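Local coordinates for protein protease Do-like 8, chloroplastic (PDB 4IC6) that probably acts as a serine endopeptidase of the HtrA (Deg) family in the chloroplast thylakoid, cutting peptide bonds inside protein chains, at residues N81-G86 / F182-V187; R123-A128 / V254-I259. The protein carries 1 engineered substitution. One frame throughout, in Å; residues are numbered along the deposited sequence.

Contact 1: residues N81-G86 / F182-V187; sequences NYHVIG and FSQTGV
The imidazole of H83 lies against the side chain of Q184, and this packing carries most of the contact. Q184 CB sits over the middle of one ring face, a CH-pi contact 3.7 Å from the H83 ring centroid and 11° off its normal. The H83 ring reaches that methylene because its CG is anti to the backbone N (chi1 -173°).

Two oxygens of Q184 meet ring carbons. H83 CE1 is 3.1 Å from Q184 OE1, and H83 CD2 is 3.5 Å from the Q184 carbonyl O. The extended Q184 side chain stands its amide almost perpendicular to the imidazole, the planes 83° apart, while Q184 NE2 is hydrogen-bonded to I222 O.

H83 and D126 are predicted members of the charge-relay system of this trypsin-like protease; its third position holds an engineered alanine, A204. H83 ND1 does not bond the aspartate in this structure: D126 OD1 accepts from the backbone N of H83, and D126 OD2 is hydrogen-bonded to S183 OG. With an alanine in place of H83, Q184 CB would probably lose the ring face it lies on, and the predicted charge relay would be left without its imidazole.

The remaining packing is looser. T185 OG1 approaches Y82 CD2 at 3.9 Å, the two side chains nearly perpendicular to each other, and also lies near H83 CB.

Backbone bonds shape both partners. S183 to G186 form a type I turn, closed by G186 N to S183 O at 2.9 Å, which places Q184 and T185 at its two central positions. Across from it, V84 N bonds to N81 O as the chain after strand 77-80 curls toward helix 86-90.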
loop_
_atom_site.group_PDB
_atom_site.type_symbol
_atom_site.label_atom_id
_atom_site.label_comp_id
_atom_site.label_asym_id
_atom_site.label_seq_id
_atom_site.Cartn_x
_atom_site.Cartn_y
_atom_site.Cartn_z
ATOM N N ASN A 81 23.067 -5.482 -18.557
ATOM C CA ASN A 81 21.685 -5.252 -18.970
ATOM C C ASN A 81 21.527 -3.887 -19.640
ATOM O O ASN A 81 22.188 -2.904 -19.271
ATOM C CB ASN A 81 20.716 -5.297 -17.786
ATOM C CG ASN A 81 20.505 -6.693 -17.246
ATOM O OD1 ASN A 81 20.636 -6.924 -16.044
ATOM N ND2 ASN A 81 20.166 -7.631 -18.124
ATOM N N TYR A 82 20.631 -3.841 -20.619
ATOM C CA TYR A 82 20.168 -2.601 -21.209
ATOM C C TYR A 82 19.695 -1.719 -20.052
ATOM O O TYR A 82 20.009 -0.538 -19.985
ATOM C CB TYR A 82 19.025 -2.911 -22.188
ATOM C CG TYR A 82 18.445 -1.725 -22.948
ATOM C CD1 TYR A 82 18.639 -1.594 -24.318
ATOM C CD2 TYR A 82 17.660 -0.774 -22.309
ATOM C CE1 TYR A 82 18.094 -0.524 -25.026
ATOM C CE2 TYR A 82 17.114 0.293 -23.006
ATOM C CZ TYR A 82 17.339 0.411 -24.366
ATOM O OH TYR A 82 16.804 1.472 -25.062
ATOM N N HIS A 83 18.974 -2.320 -19.112
ATOM C CA HIS A 83 18.411 -1.574 -17.991
ATOM C C HIS A 83 19.419 -0.898 -17.055
ATOM O O HIS A 83 19.093 0.130 -16.479
ATOM C CB HIS A 83 17.455 -2.454 -17.155
ATOM C CG HIS A 83 16.714 -1.685 -16.098
ATOM N ND1 HIS A 83 17.006 -1.794 -14.753
ATOM C CD2 HIS A 83 15.723 -0.774 -16.195
ATOM C CE1 HIS A 83 16.211 -0.986 -14.068
ATOM N NE2 HIS A 83 15.419 -0.363 -14.920
ATOM N N VAL A 84 20.624 -1.446 -16.878
ATOM C CA VAL A 84 21.541 -0.789 -15.947
ATOM C C VAL A 84 22.011 0.573 -16.483
ATOM O O VAL A 84 22.321 1.482 -15.712
ATOM C CB VAL A 84 22.750 -1.656 -15.495
ATOM C CG1 VAL A 84 22.308 -3.058 -15.075
ATOM C CG2 VAL A 84 23.839 -1.686 -16.541
ATOM N N ILE A 85 22.045 0.718 -17.805
ATOM C CA ILE A 85 22.286 2.033 -18.392
ATOM C C ILE A 85 21.058 2.560 -19.113
ATOM O O ILE A 85 21.183 3.247 -20.121
ATOM C CB ILE A 85 23.498 2.032 -19.350
ATOM C CG1 ILE A 85 23.373 0.917 -20.398
ATOM C CG2 ILE A 85 24.777 1.879 -18.569
ATOM C CD1 ILE A 85 24.131 1.226 -21.691
ATOM N N GLY A 86 19.877 2.242 -18.585
ATOM C CA GLY A 86 18.623 2.555 -19.249
ATOM C C GLY A 86 18.400 4.040 -19.430
ATOM O O GLY A 86 17.933 4.501 -20.479
ATOM N N PHE A 182 10.197 -10.764 -16.858
ATOM C CA PHE A 182 9.490 -9.488 -16.937
ATOM C C PHE A 182 10.426 -8.351 -16.575
ATOM O O PHE A 182 10.326 -7.734 -15.508
ATOM C CB PHE A 182 8.224 -9.539 -16.083
ATOM C CG PHE A 182 7.262 -10.588 -16.548
ATOM C CD1 PHE A 182 6.668 -10.488 -17.796
ATOM C CD2 PHE A 182 6.979 -11.692 -15.761
ATOM C CE1 PHE A 182 5.789 -11.474 -18.249
ATOM C CE2 PHE A 182 6.106 -12.680 -16.202
ATOM C CZ PHE A 182 5.506 -12.568 -17.448
ATOM N N SER A 183 11.335 -8.095 -17.508
ATOM C CA SER A 183 12.478 -7.222 -17.297
ATOM C C SER A 183 12.048 -5.828 -16.903
ATOM O O SER A 183 11.029 -5.337 -17.363
ATOM C CB SER A 183 13.310 -7.138 -18.588
ATOM O OG SER A 183 14.216 -6.046 -18.534
ATOM N N GLN A 184 12.850 -5.165 -16.083
ATOM C CA GLN A 184 12.527 -3.803 -15.712
ATOM C C GLN A 184 12.679 -2.856 -16.904
ATOM O O GLN A 184 12.419 -1.658 -16.802
ATOM C CB GLN A 184 13.350 -3.368 -14.501
ATOM C CG GLN A 184 12.987 -4.152 -13.240
ATOM C CD GLN A 184 13.635 -3.566 -11.998
ATOM O OE1 GLN A 184 14.349 -2.559 -12.074
ATOM N NE2 GLN A 184 13.399 -4.193 -10.853
ATOM N N THR A 185 13.074 -3.411 -18.043
ATOM C CA THR A 185 13.020 -2.680 -19.313
ATOM C C THR A 185 11.581 -2.371 -19.737
ATOM O O THR A 185 11.325 -1.448 -20.530
ATOM C CB THR A 185 13.700 -3.515 -20.420
ATOM O OG1 THR A 185 15.087 -3.163 -20.501
ATOM C CG2 THR A 185 13.057 -3.254 -21.755
ATOM N N GLY A 186 10.640 -3.144 -19.213
ATOM C CA GLY A 186 9.255 -3.064 -19.656
ATOM C C GLY A 186 8.922 -4.089 -20.737
ATOM O O GLY A 186 7.787 -4.172 -21.202
ATOM N N VAL A 187 9.917 -4.869 -21.147
ATOM C CA VAL A 187 9.772 -5.787 -22.271
ATOM C C VAL A 187 10.066 -7.199 -21.811
ATOM O O VAL A 187 11.154 -7.462 -21.301
ATOM C CB VAL A 187 10.781 -5.448 -23.376
ATOM C CG1 VAL A 187 10.697 -6.470 -24.514
ATOM C CG2 VAL A 187 10.537 -4.033 -23.889
#

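Contact 2: residues R123-A128 / V254-I259; sequences RAKDLA and VLRAGI
D122 OD2, just ahead of 123-128, is gripped by a donor from each segment: R256 NH1 in a salt bridge and the backbone N of K125 in a hydrogen bond. This shared carboxylate oxygen draws the arginine of 254-259 up to the turn at R123-D126.

The R256 guanidinium is sandwiched between aliphatic groups. On one face A124 CB lies 3.5 Å above the plane, displaced from the middle of the group, and 3.7 Å from R256 NH2; V254 CG1 is centred on the opposite face of the R256 guanidinium at a height of 3.9 Å. From CG to NE the R256 chain is extended, which carries the charged group across to the turn.

R123 to D126 form a type I turn, closed by D126 N to R123 O at 3.0 Å. D126 has a left-handed backbone (phi 49°, psi 54°) and, with L127, faces D122 in a G1 beta bulge, where strand 111-122 passes into strand 127-131 of the first protease barrel. The other partner belongs to the PDZ part: strand 257-258 pairs antiparallel with 347-357. The contact thus ties the barrel to the PDZ part, beside helix 238-251, whose I244 touches both L127 and R256.

K125 meets the arginine through its aliphatic part. K125 CG lies 3.3 Å from R256 NH1, approaching obliquely. The K125 chain bends at chi2 (-61°), and its NZ ends up 5.8 Å from R256 NH1; the nearby D122 carboxylate probably offsets the like charges.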
loop_
_atom_site.group_PDB
_atom_site.type_symbol
_atom_site.label_atom_id
_atom_site.label_comp_id
_atom_site.label_asym_id
_atom_site.label_seq_id
_atom_site.Cartn_x
_atom_site.Cartn_y
_atom_site.Cartn_z
ATOM N N ARG A 123 17.142 -3.713 -26.586
ATOM C CA ARG A 123 16.104 -3.654 -25.567
ATOM C C ARG A 123 15.340 -4.977 -25.422
ATOM O O ARG A 123 15.043 -5.415 -24.307
ATOM C CB ARG A 123 15.152 -2.495 -25.862
ATOM C CG ARG A 123 14.026 -2.379 -24.866
ATOM C CD ARG A 123 13.353 -1.011 -24.860
ATOM N NE ARG A 123 13.013 -0.688 -23.476
ATOM C CZ ARG A 123 12.970 0.532 -22.955
ATOM N NH1 ARG A 123 13.222 1.599 -23.710
ATOM N NH2 ARG A 123 12.671 0.675 -21.669
ATOM N N ALA A 124 15.049 -5.619 -26.548
ATOM C CA ALA A 124 14.278 -6.865 -26.555
ATOM C C ALA A 124 14.896 -7.952 -25.675
ATOM O O ALA A 124 14.179 -8.684 -25.005
ATOM C CB ALA A 124 14.095 -7.363 -27.986
ATOM N N LYS A 125 16.221 -8.073 -25.676
ATOM C CA LYS A 125 16.891 -9.051 -24.814
ATOM C C LYS A 125 17.526 -8.434 -23.562
ATOM O O LYS A 125 18.240 -9.120 -22.830
ATOM C CB LYS A 125 17.932 -9.859 -25.603
ATOM C CG LYS A 125 17.353 -10.673 -26.764
ATOM C CD LYS A 125 16.335 -11.708 -26.235
ATOM C CE LYS A 125 15.980 -12.757 -27.288
ATOM N NZ LYS A 125 15.129 -13.857 -26.710
ATOM N N ASP A 126 17.244 -7.154 -23.316
ATOM C CA ASP A 126 17.793 -6.427 -22.164
ATOM C C ASP A 126 19.298 -6.621 -22.046
ATOM O O ASP A 126 19.801 -7.039 -21.000
ATOM C CB ASP A 126 17.129 -6.872 -20.845
ATOM C CG ASP A 126 17.373 -5.885 -19.709
ATOM O OD1 ASP A 126 18.142 -4.910 -19.912
ATOM O OD2 ASP A 126 16.806 -6.091 -18.613
ATOM N N LEU A 127 20.019 -6.323 -23.125
ATOM C CA LEU A 127 21.471 -6.414 -23.110
ATOM C C LEU A 127 22.098 -5.176 -23.707
ATOM O O LEU A 127 21.563 -4.590 -24.652
ATOM C CB LEU A 127 21.950 -7.647 -23.876
ATOM C CG LEU A 127 21.538 -8.964 -23.223
ATOM C CD1 LEU A 127 21.729 -10.119 -24.202
ATOM C CD2 LEU A 127 22.345 -9.167 -21.941
ATOM N N ALA A 128 23.232 -4.781 -23.141
ATOM C CA ALA A 128 23.992 -3.634 -23.644
ATOM C C ALA A 128 25.457 -3.999 -23.613
ATOM O O ALA A 128 25.885 -4.801 -22.781
ATOM C CB ALA A 128 23.740 -2.401 -22.790
ATOM N N VAL A 254 20.610 -5.213 -33.081
ATOM C CA VAL A 254 20.168 -6.466 -33.671
ATOM C C VAL A 254 19.015 -6.268 -34.647
ATOM O O VAL A 254 17.962 -5.755 -34.275
ATOM C CB VAL A 254 19.750 -7.472 -32.590
ATOM C CG1 VAL A 254 19.275 -8.781 -33.227
ATOM C CG2 VAL A 254 20.905 -7.705 -31.630
ATOM N N LEU A 255 19.216 -6.681 -35.896
ATOM C CA LEU A 255 18.138 -6.702 -36.884
ATOM C C LEU A 255 17.385 -8.026 -36.803
ATOM O O LEU A 255 17.999 -9.083 -36.900
ATOM C CB LEU A 255 18.709 -6.523 -38.299
ATOM C CG LEU A 255 17.661 -6.423 -39.408
ATOM C CD1 LEU A 255 16.726 -5.245 -39.137
ATOM C CD2 LEU A 255 18.284 -6.306 -40.811
ATOM N N ARG A 256 16.065 -7.981 -36.620
ATOM C CA ARG A 256 15.256 -9.204 -36.512
ATOM C C ARG A 256 14.180 -9.271 -37.592
ATOM O O ARG A 256 13.464 -8.296 -37.810
ATOM C CB ARG A 256 14.557 -9.285 -35.154
ATOM C CG ARG A 256 15.474 -9.506 -33.977
ATOM C CD ARG A 256 14.684 -9.641 -32.687
ATOM N NE ARG A 256 15.570 -9.950 -31.570
ATOM C CZ ARG A 256 16.201 -9.036 -30.843
ATOM N NH1 ARG A 256 16.989 -9.408 -29.842
ATOM N NH2 ARG A 256 16.041 -7.753 -31.114
ATOM N N ALA A 257 14.068 -10.416 -38.261
ATOM C CA ALA A 257 12.992 -10.630 -39.215
ATOM C C ALA A 257 11.885 -11.288 -38.420
ATOM O O ALA A 257 12.152 -12.102 -37.548
ATOM C CB ALA A 257 13.425 -11.540 -40.346
ATOM N N GLY A 258 10.639 -10.941 -38.694
ATOM C CA GLY A 258 9.570 -11.572 -37.935
ATOM C C GLY A 258 8.187 -11.286 -38.471
ATOM O O GLY A 258 7.991 -10.900 -39.628
ATOM N N ILE A 259 7.216 -11.467 -37.598
ATOM C CA ILE A 259 5.832 -11.216 -37.946
ATOM C C ILE A 259 5.262 -10.372 -36.827
ATOM O O ILE A 259 5.363 -10.749 -35.663
ATOM C CB ILE A 259 5.048 -12.538 -38.015
ATOM C CG1 ILE A 259 5.646 -13.450 -39.096
ATOM C CG2 ILE A 259 3.558 -12.284 -38.266
ATOM C CD1 ILE A 259 4.992 -14.859 -39.132
#

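Along the chain the segments alternate: 81-86, 123-128, 182-187, 254-259. The centres of the two contacts are about 13 Å apart. Segment 81-86 follows strand 77-80 of the first protease barrel, and 123-128 runs into its neighbour, strand 127-131. Contact 1 joins this barrel to the loop between strands 179-182 and 188-189, whereas contact 2 joins it to 254-259 of the PDZ part. They meet directly, T185 O lying 2.8 Å from R123 NH2 in a probable hydrogen bond. The R123-D126 turn ends in the predicted catalytic D126 and also meets R256, so the predicted active-site region and the PDZ part come together at this turn.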